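Local coordinates for aminotransferase, class V family protein (Trichomonas vaginalis, PDB 5F8V) that probably catalyses the pyridoxal-phosphate-dependent transfer of an amino group between O-phospho-L-serine and 2-oxoglutarate, a step of L-serine biosynthesis, at residues F69-V74 with V211-K216; L80-I85 with C195-A200; P86-G91 with M231-Q236; V96-T101 with A148-Y153. All blocks are in the same frame, centred on the assembly; numbering follows the deposited sequence.

Contact 1 (F69-V74 with V211-K216)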
loop_
_atom_site.group_PDB
_atom_site.type_symbol
_atom_site.label_atom_id
_atom_site.label_comp_id
_atom_site.label_asym_id
_atom_site.label_seq_id
_atom_site.Cartn_x
_atom_site.Cartn_y
_atom_site.Cartn_z
ATOM N N PHE A 69 10.282 -8.821 19.984
ATOM C CA PHE A 69 9.304 -8.331 19.016
ATOM C C PHE A 69 9.913 -8.188 17.629
ATOM O O PHE A 69 11.005 -7.669 17.491
ATOM C CB PHE A 69 8.757 -6.978 19.465
ATOM C CG PHE A 69 7.879 -7.060 20.667
ATOM C CD1 PHE A 69 6.491 -7.025 20.541
ATOM C CD2 PHE A 69 8.431 -7.182 21.932
ATOM C CE1 PHE A 69 5.675 -7.097 21.660
ATOM C CE2 PHE A 69 7.621 -7.269 23.057
ATOM C CZ PHE A 69 6.238 -7.226 22.918
ATOM N N ASN A 70 9.193 -8.660 16.615
ATOM C CA ASN A 70 9.485 -8.344 15.211
ATOM C C ASN A 70 8.845 -7.007 14.824
ATOM O O ASN A 70 7.802 -6.646 15.369
ATOM C CB ASN A 70 8.928 -9.417 14.272
ATOM C CG ASN A 70 9.504 -10.795 14.545
ATOM O OD1 ASN A 70 10.701 -11.012 14.404
ATOM N ND2 ASN A 70 8.649 -11.728 14.924
ATOM N N ILE A 71 9.465 -6.301 13.876
ATOM C CA ILE A 71 8.937 -5.049 13.336
ATOM C C ILE A 71 8.679 -5.257 11.852
ATOM O O ILE A 71 9.581 -5.669 11.115
ATOM C CB ILE A 71 9.906 -3.862 13.561
ATOM C CG1 ILE A 71 10.175 -3.664 15.063
ATOM C CG2 ILE A 71 9.331 -2.575 12.964
ATOM C CD1 ILE A 71 11.253 -2.645 15.385
ATOM N N LEU A 72 7.447 -4.984 11.414
ATOM C CA LEU A 72 7.084 -5.108 9.999
ATOM C C LEU A 72 6.676 -3.770 9.408
ATOM O O LEU A 72 6.035 -2.966 10.062
ATOM C CB LEU A 72 5.918 -6.092 9.819
ATOM C CG LEU A 72 6.019 -7.490 10.425
ATOM C CD1 LEU A 72 4.809 -8.307 10.001
ATOM C CD2 LEU A 72 7.293 -8.204 10.007
ATOM N N PHE A 73 7.079 -3.546 8.165
ATOM C CA PHE A 73 6.486 -2.542 7.295
ATOM C C PHE A 73 5.714 -3.337 6.265
ATOM O O PHE A 73 6.297 -4.197 5.594
ATOM C CB PHE A 73 7.560 -1.719 6.585
ATOM C CG PHE A 73 8.365 -0.851 7.505
ATOM C CD1 PHE A 73 7.844 0.348 7.974
ATOM C CD2 PHE A 73 9.649 -1.223 7.899
ATOM C CE1 PHE A 73 8.584 1.160 8.823
ATOM C CE2 PHE A 73 10.391 -0.415 8.753
ATOM C CZ PHE A 73 9.861 0.775 9.215
ATOM N N VAL A 74 4.419 -3.057 6.134
ATOM C CA VAL A 74 3.557 -3.776 5.182
ATOM C C VAL A 74 2.741 -2.839 4.300
ATOM O O VAL A 74 2.483 -1.691 4.662
ATOM C CB VAL A 74 2.614 -4.764 5.904
ATOM C CG1 VAL A 74 3.426 -5.931 6.444
ATOM C CG2 VAL A 74 1.828 -4.085 7.033
ATOM N N VAL A 211 2.774 -0.011 9.930
ATOM C CA VAL A 211 3.733 -0.701 10.779
ATOM C C VAL A 211 2.973 -1.730 11.602
ATOM O O VAL A 211 1.923 -1.419 12.168
ATOM C CB VAL A 211 4.481 0.290 11.703
ATOM C CG1 VAL A 211 5.094 -0.401 12.915
ATOM C CG2 VAL A 211 5.543 1.027 10.902
ATOM N N VAL A 212 3.510 -2.952 11.664
ATOM C CA VAL A 212 2.992 -3.981 12.559
ATOM C C VAL A 212 4.155 -4.471 13.424
ATOM O O VAL A 212 5.201 -4.870 12.904
ATOM C CB VAL A 212 2.340 -5.155 11.793
ATOM C CG1 VAL A 212 1.519 -6.017 12.740
ATOM C CG2 VAL A 212 1.452 -4.648 10.663
ATOM N N ILE A 213 3.972 -4.409 14.739
ATOM C CA ILE A 213 4.971 -4.845 15.710
ATOM C C ILE A 213 4.381 -6.025 16.457
ATOM O O ILE A 213 3.327 -5.882 17.082
ATOM C CB ILE A 213 5.336 -3.705 16.685
ATOM C CG1 ILE A 213 6.052 -2.584 15.919
ATOM C CG2 ILE A 213 6.201 -4.225 17.834
ATOM C CD1 ILE A 213 6.327 -1.333 16.732
ATOM N N ILE A 214 5.056 -7.179 16.401
ATOM C CA ILE A 214 4.486 -8.455 16.879
ATOM C C ILE A 214 5.422 -9.175 17.846
ATOM O O ILE A 214 6.604 -9.357 17.542
ATOM C CB ILE A 214 4.189 -9.423 15.706
ATOM C CG1 ILE A 214 3.374 -8.719 14.612
ATOM C CG2 ILE A 214 3.468 -10.681 16.215
ATOM C CD1 ILE A 214 3.265 -9.481 13.309
ATOM N N ARG A 215 4.886 -9.599 18.994
ATOM C CA ARG A 215 5.658 -10.380 19.969
ATOM C C ARG A 215 5.879 -11.782 19.370
ATOM O O ARG A 215 4.932 -12.395 18.877
ATOM C CB ARG A 215 4.901 -10.473 21.303
ATOM C CG ARG A 215 5.776 -10.775 22.517
ATOM C CD ARG A 215 5.071 -11.687 23.511
ATOM N NE ARG A 215 4.075 -11.044 24.352
ATOM C CZ ARG A 215 3.013 -11.647 24.895
ATOM N NH1 ARG A 215 2.763 -12.946 24.707
ATOM N NH2 ARG A 215 2.179 -10.931 25.643
ATOM N N LYS A 216 7.117 -12.271 19.410
ATOM C CA LYS A 216 7.510 -13.481 18.649
ATOM C C LYS A 216 6.729 -14.774 18.941
ATOM O O LYS A 216 6.451 -15.529 18.008
ATOM C CB LYS A 216 9.023 -13.738 18.770
ATOM C CG LYS A 216 9.844 -12.794 17.920
ATOM C CD LYS A 216 11.332 -12.913 18.183
ATOM C CE LYS A 216 12.097 -11.996 17.248
ATOM N NZ LYS A 216 13.531 -11.896 17.616
#
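The ring of Phe-69 carries the aliphatic start of Arg-215 on one face. Arg-215 CG stands 3.9 Å from the centroid of the Phe-69 ring, displaced toward the rim, in a CH-pi contact. It gets there because CG is anti to the backbone N (chi1 -158°). The guanidinium is turned steeply to the ring, its plane 82° from it, and does not stack on it; NH1 makes a salt bridge with Asp-217. Trp-190 meets Phe-69 edge-to-face. The other ring, that of Phe-73, lies alongside Val-211, with CE1 of Phe-73 3.7 Å from CG2 of Val-211.

Strands 69-75 and 209-215 run antiparallel in the mixed seven-stranded sheet of the large domain of fold-type I pyridoxal-phosphate enzymes, where 69-75 is an outermost strand of this chain. Asn-70 with Ile-214 and Leu-72 with Val-212 are hydrogen-bonded pairs. In the latter, Leu-72 N reaches Val-212 O at 2.7 Å and Val-212 N returns to Leu-72 O at 3.0 Å.

Branched and aromatic residues suit both buried faces. Phe-69, Ile-71, Phe-73, Val-211 and Ile-213 share one face, where helix 46-63 covers Ile-71 and Phe-73. On the other, CD1 of Leu-72 meets CD1 of Ile-214 at 3.8 Å, and CG2 of Val-74 meets CG2 of Val-212 at 3.7 Å, beneath helices 78-89 and 233-238.

At the more exposed end, the extended chain of Lys-216 crosses Asn-70 at about a right angle. Lys-216 CG packs 3.4 Å from Asn-70 ND2, while Lys-216 NZ goes on to the carbonyl oxygen of Glu-67.

Contact 2 (L80-I85 with C195-A200)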
loop_
_atom_site.group_PDB
_atom_site.type_symbol
_atom_site.label_atom_id
_atom_site.label_comp_id
_atom_site.label_asym_id
_atom_site.label_seq_id
_atom_site.Cartn_x
_atom_site.Cartn_y
_atom_site.Cartn_z
ATOM N N LEU A 80 -6.965 -3.126 6.565
ATOM C CA LEU A 80 -6.465 -4.439 6.154
ATOM C C LEU A 80 -5.924 -5.233 7.351
ATOM O O LEU A 80 -6.106 -6.457 7.415
ATOM C CB LEU A 80 -5.383 -4.299 5.064
ATOM C CG LEU A 80 -4.962 -5.606 4.368
ATOM C CD1 LEU A 80 -6.135 -6.257 3.638
ATOM C CD2 LEU A 80 -3.808 -5.365 3.405
ATOM N N GLN A 81 -5.284 -4.549 8.306
ATOM C CA GLN A 81 -4.778 -5.227 9.503
ATOM C C GLN A 81 -5.920 -5.683 10.428
ATOM O O GLN A 81 -5.776 -6.701 11.100
ATOM C CB GLN A 81 -3.752 -4.387 10.283
ATOM C CG GLN A 81 -2.662 -3.694 9.460
ATOM C CD GLN A 81 -2.097 -4.543 8.336
ATOM O OE1 GLN A 81 -1.795 -5.724 8.523
ATOM N NE2 GLN A 81 -1.940 -3.941 7.158
ATOM N N PHE A 82 -7.056 -4.985 10.430
ATOM C CA PHE A 82 -8.260 -5.496 11.140
ATOM C C PHE A 82 -8.617 -6.921 10.688
ATOM O O PHE A 82 -9.045 -7.742 11.494
ATOM C CB PHE A 82 -9.519 -4.633 10.922
ATOM C CG PHE A 82 -9.411 -3.193 11.357
ATOM C CD1 PHE A 82 -8.374 -2.714 12.166
ATOM C CD2 PHE A 82 -10.423 -2.299 10.979
ATOM C CE1 PHE A 82 -8.330 -1.385 12.546
ATOM C CE2 PHE A 82 -10.380 -0.974 11.368
ATOM C CZ PHE A 82 -9.333 -0.517 12.152
ATOM N N SER A 83 -8.468 -7.192 9.396
ATOM C CA SER A 83 -8.704 -8.524 8.849
ATOM C C SER A 83 -7.584 -9.491 9.227
ATOM O O SER A 83 -7.853 -10.615 9.658
ATOM C CB SER A 83 -8.820 -8.459 7.336
ATOM O OG SER A 83 -9.762 -7.486 6.938
ATOM N N ALA A 84 -6.340 -9.044 9.087
ATOM C CA ALA A 84 -5.177 -9.899 9.319
ATOM C C ALA A 84 -5.017 -10.324 10.776
ATOM O O ALA A 84 -4.537 -11.422 11.039
ATOM C CB ALA A 84 -3.904 -9.230 8.809
ATOM N N ILE A 85 -5.434 -9.479 11.718
ATOM C CA ILE A 85 -5.273 -9.778 13.145
ATOM C C ILE A 85 -5.887 -11.144 13.536
ATOM O O ILE A 85 -5.165 -12.007 14.054
ATOM C CB ILE A 85 -5.790 -8.619 14.056
ATOM C CG1 ILE A 85 -4.882 -7.370 13.956
ATOM C CG2 ILE A 85 -5.934 -9.063 15.511
ATOM C CD1 ILE A 85 -3.427 -7.538 14.363
ATOM N N CYS A 195 0.476 -7.557 20.018
ATOM C CA CYS A 195 0.655 -6.861 18.743
ATOM C C CYS A 195 0.272 -5.379 18.819
ATOM O O CYS A 195 -0.725 -5.022 19.438
ATOM C CB CYS A 195 -0.163 -7.548 17.653
ATOM S SG CYS A 195 -0.080 -6.773 16.017
ATOM N N ILE A 196 1.087 -4.531 18.202
ATOM C CA ILE A 196 0.757 -3.126 18.004
ATOM C C ILE A 196 0.830 -2.868 16.522
ATOM O O ILE A 196 1.741 -3.363 15.841
ATOM C CB ILE A 196 1.720 -2.190 18.775
ATOM C CG1 ILE A 196 1.382 -2.213 20.264
ATOM C CG2 ILE A 196 1.654 -0.757 18.258
ATOM C CD1 ILE A 196 2.445 -1.613 21.161
ATOM N N PHE A 197 -0.124 -2.092 16.019
ATOM C CA PHE A 197 -0.080 -1.655 14.628
ATOM C C PHE A 197 -0.550 -0.215 14.455
ATOM O O PHE A 197 -1.270 0.333 15.300
ATOM C CB PHE A 197 -0.855 -2.617 13.712
ATOM C CG PHE A 197 -2.346 -2.527 13.840
ATOM C CD1 PHE A 197 -3.006 -3.152 14.897
ATOM C CD2 PHE A 197 -3.108 -1.853 12.877
ATOM C CE1 PHE A 197 -4.386 -3.086 15.004
ATOM C CE2 PHE A 197 -4.489 -1.771 12.994
ATOM C CZ PHE A 197 -5.129 -2.390 14.052
ATOM N N ALA A 198 -0.119 0.374 13.338
ATOM C CA ALA A 198 -0.427 1.751 12.992
ATOM C C ALA A 198 -0.273 1.965 11.495
ATOM O O ALA A 198 0.758 1.618 10.921
ATOM C CB ALA A 198 0.491 2.700 13.740
ATOM N N CYS A 199 -1.304 2.528 10.866
ATOM C CA CYS A 199 -1.189 3.013 9.493
ATOM C C CYS A 199 -0.319 4.260 9.525
ATOM O O CYS A 199 -0.262 4.940 10.542
ATOM C CB CYS A 199 -2.572 3.308 8.912
ATOM S SG CYS A 199 -3.476 4.627 9.757
ATOM N N ALA A 200 0.407 4.530 8.438
ATOM C CA ALA A 200 1.376 5.638 8.424
ATOM C C ALA A 200 0.783 7.062 8.350
ATOM O O ALA A 200 1.443 8.016 8.785
ATOM C CB ALA A 200 2.397 5.444 7.310
#
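Gln-81 leaves its helix toward Phe-197, and its CB lies 3.7 Å from Phe-197 CD2, off-centre to the ring in a CH-pi contact. CG stays beside the same rim atom, with Gln-81 CG 3.9 Å from Phe-197 CD2. The chain then bends (chi2 -41°), turning CD from a straight course; beyond it the amide leads away from the strand, and OE1 accepts a hydrogen bond from Tyr-233 OH. Glutamine suits this place because its methylene groups can line an aromatic ring while its buried amide finds a polar partner further on.

Phe-197 CZ meets Phe-82 CE1 at 3.7 Å, each atom at the edge of the other ring and near its plane, so the two phenylalanines touch rim to rim and do not stack. Further down the helix, Ile-85 CD1 fits against Cys-195 SG at 3.8 Å, two compact apolar groups.

Helix 78-89 packs on one face of the sheet, running roughly antiparallel to strand 193-199. That strand lies between strands 174-177 and 209-215; Phe-82 and Ile-85 also touch strands 148-154 and 174-177, while Gln-81 reaches Ser-210 of strand 209-215.

Contact 3 (P86-G91 with M231-Q236)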
loop_
_atom_site.group_PDB
_atom_site.type_symbol
_atom_site.label_atom_id
_atom_site.label_comp_id
_atom_site.label_asym_id
_atom_site.label_seq_id
_atom_site.Cartn_x
_atom_site.Cartn_y
_atom_site.Cartn_z
ATOM N N PRO A 86 -7.200 -11.353 13.292
ATOM C CA PRO A 86 -7.764 -12.656 13.652
ATOM C C PRO A 86 -7.205 -13.841 12.853
ATOM O O PRO A 86 -6.998 -14.902 13.440
ATOM C CB PRO A 86 -9.275 -12.479 13.421
ATOM C CG PRO A 86 -9.407 -11.284 12.540
ATOM C CD PRO A 86 -8.251 -10.404 12.894
ATOM N N PHE A 87 -6.955 -13.670 11.554
ATOM C CA PHE A 87 -6.276 -14.707 10.757
ATOM C C PHE A 87 -5.006 -15.192 11.452
ATOM O O PHE A 87 -4.779 -16.400 11.544
ATOM C CB PHE A 87 -5.897 -14.217 9.353
ATOM C CG PHE A 87 -6.984 -14.358 8.341
ATOM C CD1 PHE A 87 -7.405 -15.623 7.925
ATOM C CD2 PHE A 87 -7.593 -13.231 7.784
ATOM C CE1 PHE A 87 -8.415 -15.757 6.994
ATOM C CE2 PHE A 87 -8.604 -13.367 6.847
ATOM C CZ PHE A 87 -9.012 -14.632 6.448
ATOM N N ASN A 88 -4.223 -14.239 11.968
ATOM C CA ASN A 88 -2.898 -14.497 12.536
ATOM C C ASN A 88 -2.846 -14.917 14.006
ATOM O O ASN A 88 -1.922 -15.634 14.394
ATOM C CB ASN A 88 -1.995 -13.256 12.351
ATOM C CG ASN A 88 -1.418 -13.150 10.950
ATOM O OD1 ASN A 88 -0.373 -13.735 10.656
ATOM N ND2 ASN A 88 -2.077 -12.380 10.083
ATOM N N PHE A 89 -3.796 -14.460 14.827
ATOM C CA PHE A 89 -3.651 -14.547 16.293
ATOM C C PHE A 89 -4.765 -15.238 17.087
ATOM O O PHE A 89 -4.655 -15.340 18.314
ATOM C CB PHE A 89 -3.433 -13.145 16.885
ATOM C CG PHE A 89 -2.235 -12.426 16.336
ATOM C CD1 PHE A 89 -0.957 -12.983 16.432
ATOM C CD2 PHE A 89 -2.370 -11.166 15.747
ATOM C CE1 PHE A 89 0.146 -12.309 15.930
ATOM C CE2 PHE A 89 -1.269 -10.495 15.251
ATOM C CZ PHE A 89 -0.011 -11.068 15.346
ATOM N N ILE A 90 -5.828 -15.696 16.430
ATOM C CA ILE A 90 -6.816 -16.542 17.108
ATOM C C ILE A 90 -6.143 -17.835 17.592
ATOM O O ILE A 90 -6.379 -18.279 18.711
ATOM C CB ILE A 90 -8.031 -16.866 16.201
ATOM C CG1 ILE A 90 -8.893 -15.607 16.033
ATOM C CG2 ILE A 90 -8.876 -18.003 16.786
ATOM C CD1 ILE A 90 -9.959 -15.723 14.969
ATOM N N GLY A 91 -5.300 -18.412 16.743
ATOM C CA GLY A 91 -4.691 -19.711 16.999
ATOM C C GLY A 91 -5.775 -20.768 17.116
ATOM O O GLY A 91 -6.671 -20.836 16.275
ATOM N N MET A 231 -0.554 -11.584 3.868
ATOM C CA MET A 231 -1.126 -11.178 5.150
ATOM C C MET A 231 -0.824 -12.147 6.304
ATOM O O MET A 231 -1.299 -11.928 7.429
ATOM C CB MET A 231 -2.645 -11.008 5.007
ATOM C CG MET A 231 -3.060 -9.928 4.018
ATOM S SD MET A 231 -4.832 -9.914 3.689
ATOM C CE MET A 231 -5.484 -9.598 5.322
ATOM N N ASP A 232 -0.071 -13.216 6.031
ATOM C CA ASP A 232 0.443 -14.099 7.076
ATOM C C ASP A 232 1.725 -13.454 7.565
ATOM O O ASP A 232 2.707 -13.380 6.820
ATOM C CB ASP A 232 0.708 -15.503 6.519
ATOM C CG ASP A 232 1.114 -16.518 7.595
ATOM O OD1 ASP A 232 1.529 -16.142 8.719
ATOM O OD2 ASP A 232 1.031 -17.724 7.298
ATOM N N TYR A 233 1.715 -12.975 8.806
ATOM C CA TYR A 233 2.831 -12.190 9.321
ATOM C C TYR A 233 4.122 -13.010 9.470
ATOM O O TYR A 233 5.210 -12.443 9.396
ATOM C CB TYR A 233 2.474 -11.502 10.641
ATOM C CG TYR A 233 1.414 -10.403 10.563
ATOM C CD1 TYR A 233 1.460 -9.400 9.586
ATOM C CD2 TYR A 233 0.385 -10.345 11.503
ATOM C CE1 TYR A 233 0.495 -8.391 9.537
ATOM C CE2 TYR A 233 -0.580 -9.347 11.464
ATOM C CZ TYR A 233 -0.525 -8.370 10.489
ATOM O OH TYR A 233 -1.499 -7.383 10.481
ATOM N N ARG A 234 3.999 -14.324 9.670
ATOM C CA ARG A 234 5.151 -15.246 9.641
ATOM C C ARG A 234 5.889 -15.164 8.313
ATOM O O ARG A 234 7.115 -15.090 8.290
ATOM C CB ARG A 234 4.702 -16.700 9.844
ATOM C CG ARG A 234 4.156 -16.992 11.226
ATOM C CD ARG A 234 3.083 -18.071 11.219
ATOM N NE ARG A 234 2.221 -17.907 12.383
ATOM C CZ ARG A 234 1.259 -16.991 12.505
ATOM N NH1 ARG A 234 0.981 -16.138 11.514
ATOM N NH2 ARG A 234 0.551 -16.936 13.629
ATOM N N ILE A 235 5.131 -15.171 7.214
ATOM C CA ILE A 235 5.705 -15.042 5.865
ATOM C C ILE A 235 6.455 -13.706 5.724
ATOM O O ILE A 235 7.538 -13.677 5.148
ATOM C CB ILE A 235 4.636 -15.263 4.743
ATOM C CG1 ILE A 235 4.496 -16.754 4.405
ATOM C CG2 ILE A 235 4.996 -14.551 3.440
ATOM C CD1 ILE A 235 4.130 -17.641 5.570
ATOM N N GLN A 236 5.885 -12.616 6.251
ATOM C CA GLN A 236 6.557 -11.303 6.244
ATOM C C GLN A 236 7.880 -11.334 7.016
ATOM O O GLN A 236 8.910 -10.906 6.500
ATOM C CB GLN A 236 5.655 -10.200 6.831
ATOM C CG GLN A 236 4.434 -9.841 5.994
ATOM C CD GLN A 236 4.772 -9.282 4.624
ATOM O OE1 GLN A 236 5.862 -8.746 4.400
ATOM N NE2 GLN A 236 3.839 -9.416 3.692
#
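Asn-88 OD1 is gripped by two donors from segment 231-236: the backbone N of Tyr-233 at 2.9 Å, by a nearly straight bond (170°), and NH1 of Arg-234, also at 2.9 Å. Asn-88 ND2 donates to Met-231 O at 2.8 Å, with the acceptor in the amide plane, and gives a further bond to Ala-84 O in its own helix. With both ends held, the amide's rotation is fixed, and asparagine suits the place by offering an acceptor and a donor from one short side chain.

Arg-234 holds Asn-88 end-on with two nitrogens. While NH1 takes OD1, NH2 reaches the backbone oxygen, Asn-88 O, at 2.9 Å in the carbonyl plane, on a lone pair; guanidinium and amide are nearly coplanar. NH2 also donates to the carbonyl oxygen of Arg-221.

The arrangement joins the C-terminal part of helix 78-89 to the N-terminus of helix 233-238. Asp-232 is the N-cap of the latter: its OD1 accepts from Arg-234 N at 3.2 Å and, on the opposite face of the carboxylate plane, from Arg-234 NH1 at 2.8 Å, a salt bridge that steadies the guanidinium for Asn-88.

Aromatic groups pack beside the amide: the Tyr-233 ring lies at 22° to its plane, with Tyr-233 CD2 3.4 Å from Asn-88 CG, and Phe-89 CZ rests 3.9 Å from Tyr-233 CD2. Met-231 packs on Met-231 of the second subunit.

Contact 4 (V96-T101 with A148-Y153)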
loop_
_atom_site.group_PDB
_atom_site.type_symbol
_atom_site.label_atom_id
_atom_site.label_comp_id
_atom_site.label_asym_id
_atom_site.label_seq_id
_atom_site.Cartn_x
_atom_site.Cartn_y
_atom_site.Cartn_z
ATOM N N VAL A 96 -12.329 -14.362 21.192
ATOM C CA VAL A 96 -11.548 -13.131 21.085
ATOM C C VAL A 96 -12.314 -11.986 21.742
ATOM O O VAL A 96 -13.542 -11.908 21.626
ATOM C CB VAL A 96 -11.216 -12.754 19.623
ATOM C CG1 VAL A 96 -10.197 -13.722 19.043
ATOM C CG2 VAL A 96 -12.477 -12.674 18.757
ATOM N N ASP A 97 -11.580 -11.107 22.427
ATOM C CA ASP A 97 -12.174 -9.961 23.117
ATOM C C ASP A 97 -11.833 -8.640 22.415
ATOM O O ASP A 97 -10.657 -8.354 22.129
ATOM C CB ASP A 97 -11.737 -9.938 24.586
ATOM C CG ASP A 97 -12.548 -10.919 25.472
ATOM O OD1 ASP A 97 -13.687 -11.283 25.111
ATOM O OD2 ASP A 97 -12.054 -11.323 26.547
ATOM N N TYR A 98 -12.881 -7.857 22.145
ATOM C CA TYR A 98 -12.787 -6.521 21.549
ATOM C C TYR A 98 -13.421 -5.508 22.494
ATOM O O TYR A 98 -14.585 -5.653 22.859
ATOM C CB TYR A 98 -13.502 -6.505 20.192
ATOM C CG TYR A 98 -12.689 -7.146 19.088
ATOM C CD1 TYR A 98 -11.952 -6.364 18.204
ATOM C CD2 TYR A 98 -12.630 -8.535 18.941
ATOM C CE1 TYR A 98 -11.189 -6.931 17.204
ATOM C CE2 TYR A 98 -11.861 -9.118 17.935
ATOM C CZ TYR A 98 -11.144 -8.309 17.070
ATOM O OH TYR A 98 -10.378 -8.842 16.073
ATOM N N LEU A 99 -12.649 -4.512 22.928
ATOM C CA LEU A 99 -13.202 -3.378 23.674
ATOM C C LEU A 99 -13.447 -2.264 22.665
ATOM O O LEU A 99 -12.502 -1.754 22.056
ATOM C CB LEU A 99 -12.256 -2.908 24.775
ATOM C CG LEU A 99 -12.682 -1.635 25.532
ATOM C CD1 LEU A 99 -13.825 -1.908 26.485
ATOM C CD2 LEU A 99 -11.507 -1.013 26.271
ATOM N N CYS A 100 -14.711 -1.891 22.499
ATOM C CA CYS A 100 -15.114 -0.883 21.522
ATOM C C CYS A 100 -15.380 0.441 22.224
ATOM O O CYS A 100 -16.415 0.616 22.859
ATOM C CB CYS A 100 -16.351 -1.360 20.761
ATOM S SG CYS A 100 -16.121 -2.926 19.881
ATOM N N THR A 101 -14.422 1.362 22.134
ATOM C CA THR A 101 -14.544 2.678 22.755
ATOM C C THR A 101 -14.979 3.769 21.770
ATOM O O THR A 101 -15.251 4.892 22.176
ATOM C CB THR A 101 -13.216 3.104 23.396
ATOM O OG1 THR A 101 -12.180 3.076 22.407
ATOM C CG2 THR A 101 -12.859 2.166 24.559
ATOM N N ALA A 148 -9.744 -16.437 25.759
ATOM C CA ALA A 148 -9.550 -15.350 24.794
ATOM C C ALA A 148 -8.146 -15.373 24.186
ATOM O O ALA A 148 -7.156 -15.431 24.902
ATOM C CB ALA A 148 -9.829 -14.005 25.444
ATOM N N ALA A 149 -8.081 -15.327 22.858
ATOM C CA ALA A 149 -6.817 -15.324 22.128
ATOM C C ALA A 149 -6.072 -14.004 22.317
ATOM O O ALA A 149 -4.830 -13.964 22.293
ATOM C CB ALA A 149 -7.061 -15.577 20.643
ATOM N N TYR A 150 -6.842 -12.931 22.479
ATOM C CA TYR A 150 -6.298 -11.604 22.692
ATOM C C TYR A 150 -7.386 -10.651 23.186
ATOM O O TYR A 150 -8.581 -10.993 23.185
ATOM C CB TYR A 150 -5.649 -11.070 21.397
ATOM C CG TYR A 150 -6.527 -11.087 20.152
ATOM C CD1 TYR A 150 -6.320 -12.022 19.136
ATOM C CD2 TYR A 150 -7.535 -10.135 19.965
ATOM C CE1 TYR A 150 -7.110 -12.032 17.988
ATOM C CE2 TYR A 150 -8.330 -10.134 18.830
ATOM C CZ TYR A 150 -8.111 -11.077 17.840
ATOM O OH TYR A 150 -8.901 -11.064 16.722
ATOM N N PHE A 151 -6.943 -9.475 23.624
ATOM C CA PHE A 151 -7.797 -8.361 24.007
ATOM C C PHE A 151 -7.463 -7.226 23.038
ATOM O O PHE A 151 -6.371 -6.659 23.099
ATOM C CB PHE A 151 -7.513 -7.940 25.450
ATOM C CG PHE A 151 -8.382 -6.819 25.946
ATOM C CD1 PHE A 151 -9.534 -7.086 26.682
ATOM C CD2 PHE A 151 -8.043 -5.490 25.692
ATOM C CE1 PHE A 151 -10.328 -6.052 27.153
ATOM C CE2 PHE A 151 -8.832 -4.457 26.149
ATOM C CZ PHE A 151 -9.980 -4.735 26.884
ATOM N N TYR A 152 -8.389 -6.926 22.133
ATOM C CA TYR A 152 -8.180 -5.904 21.109
ATOM C C TYR A 152 -8.770 -4.581 21.562
ATOM O O TYR A 152 -9.883 -4.551 22.093
ATOM C CB TYR A 152 -8.822 -6.329 19.787
ATOM C CG TYR A 152 -8.613 -5.333 18.667
ATOM C CD1 TYR A 152 -9.371 -4.156 18.590
ATOM C CD2 TYR A 152 -7.654 -5.560 17.679
ATOM C CE1 TYR A 152 -9.168 -3.238 17.579
ATOM C CE2 TYR A 152 -7.457 -4.649 16.656
ATOM C CZ TYR A 152 -8.218 -3.499 16.614
ATOM O OH TYR A 152 -8.023 -2.601 15.612
ATOM N N TYR A 153 -8.037 -3.491 21.336
ATOM C CA TYR A 153 -8.560 -2.139 21.594
ATOM C C TYR A 153 -7.825 -1.056 20.827
ATOM O O TYR A 153 -6.725 -1.272 20.332
ATOM C CB TYR A 153 -8.545 -1.813 23.089
ATOM C CG TYR A 153 -7.246 -1.257 23.642
ATOM C CD1 TYR A 153 -6.168 -2.091 23.924
ATOM C CD2 TYR A 153 -7.112 0.102 23.919
ATOM C CE1 TYR A 153 -4.979 -1.583 24.450
ATOM C CE2 TYR A 153 -5.939 0.611 24.451
ATOM C CZ TYR A 153 -4.870 -0.240 24.714
ATOM O OH TYR A 153 -3.716 0.283 25.243
HETATM O O HOH W 1 -9.097 -10.846 26.418
#
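Asp-97 pairs with Phe-151 and Tyr-98 with Tyr-152 in parallel register, the strand segments 96-98 and 150-153 running 22° apart. They are neighbours in the parallel part of the large-domain sheet of this fold-type I enzyme. Tyr-152 N donates to Asp-97 O at 2.7 Å, and Leu-99 N to Tyr-152 O at 2.9 Å.

Tyr-98, Tyr-150 and Tyr-152 form an aromatic cluster on the side facing helices 78-89 and 103-115. Tyr-152 CB stands over a face of the Tyr-98 ring, 3.8 Å from its centroid, and the two rings, though near parallel, are slid apart and barely overlap. Tyr-150 turns its edge to the face of Tyr-98 in an offset edge-to-face pair. Tyr-150 OH donates to Tyr-98 OH at 2.7 Å; tyrosine thus supplies both a packing surface and a partner for a buried hydroxyl. Val-96 CG1 stands over one face of Tyr-150, offset toward the rim, 3.9 Å from the ring centroid, a CH-pi contact.

On the other side Leu-99 CB meets Phe-151 CZ at 3.6 Å. Asp-97 OD1 is bonded by Ser-145 and Asn-123, while a water donates to Asp-97 OD2 at 3.0 Å and weakly to Tyr-150 O.

All four contacts belong to one large domain, three of them reaching its mixed sheet. Contact 1 joins strands 69-75 and 209-215; contact 2 sets helix 78-89 on strand 193-199, which neighbours 209-215; contact 4 pairs strands 95-98 and 148-154 further across the sheet. Contact 3 ties the end of that helix to helix 233-238. Centres of contacts 1 and 2 lie about 10 Å apart, those of 1 and 4 about 19 Å. Along the chain the first segments come in the order 1, 2, 3, 4, and helix 78-89 serves both 2 and 3. Lys-202, which carries the pyridoxal phosphate, comes three residues after strand 193-199, so this sheet probably supports the cofactor site.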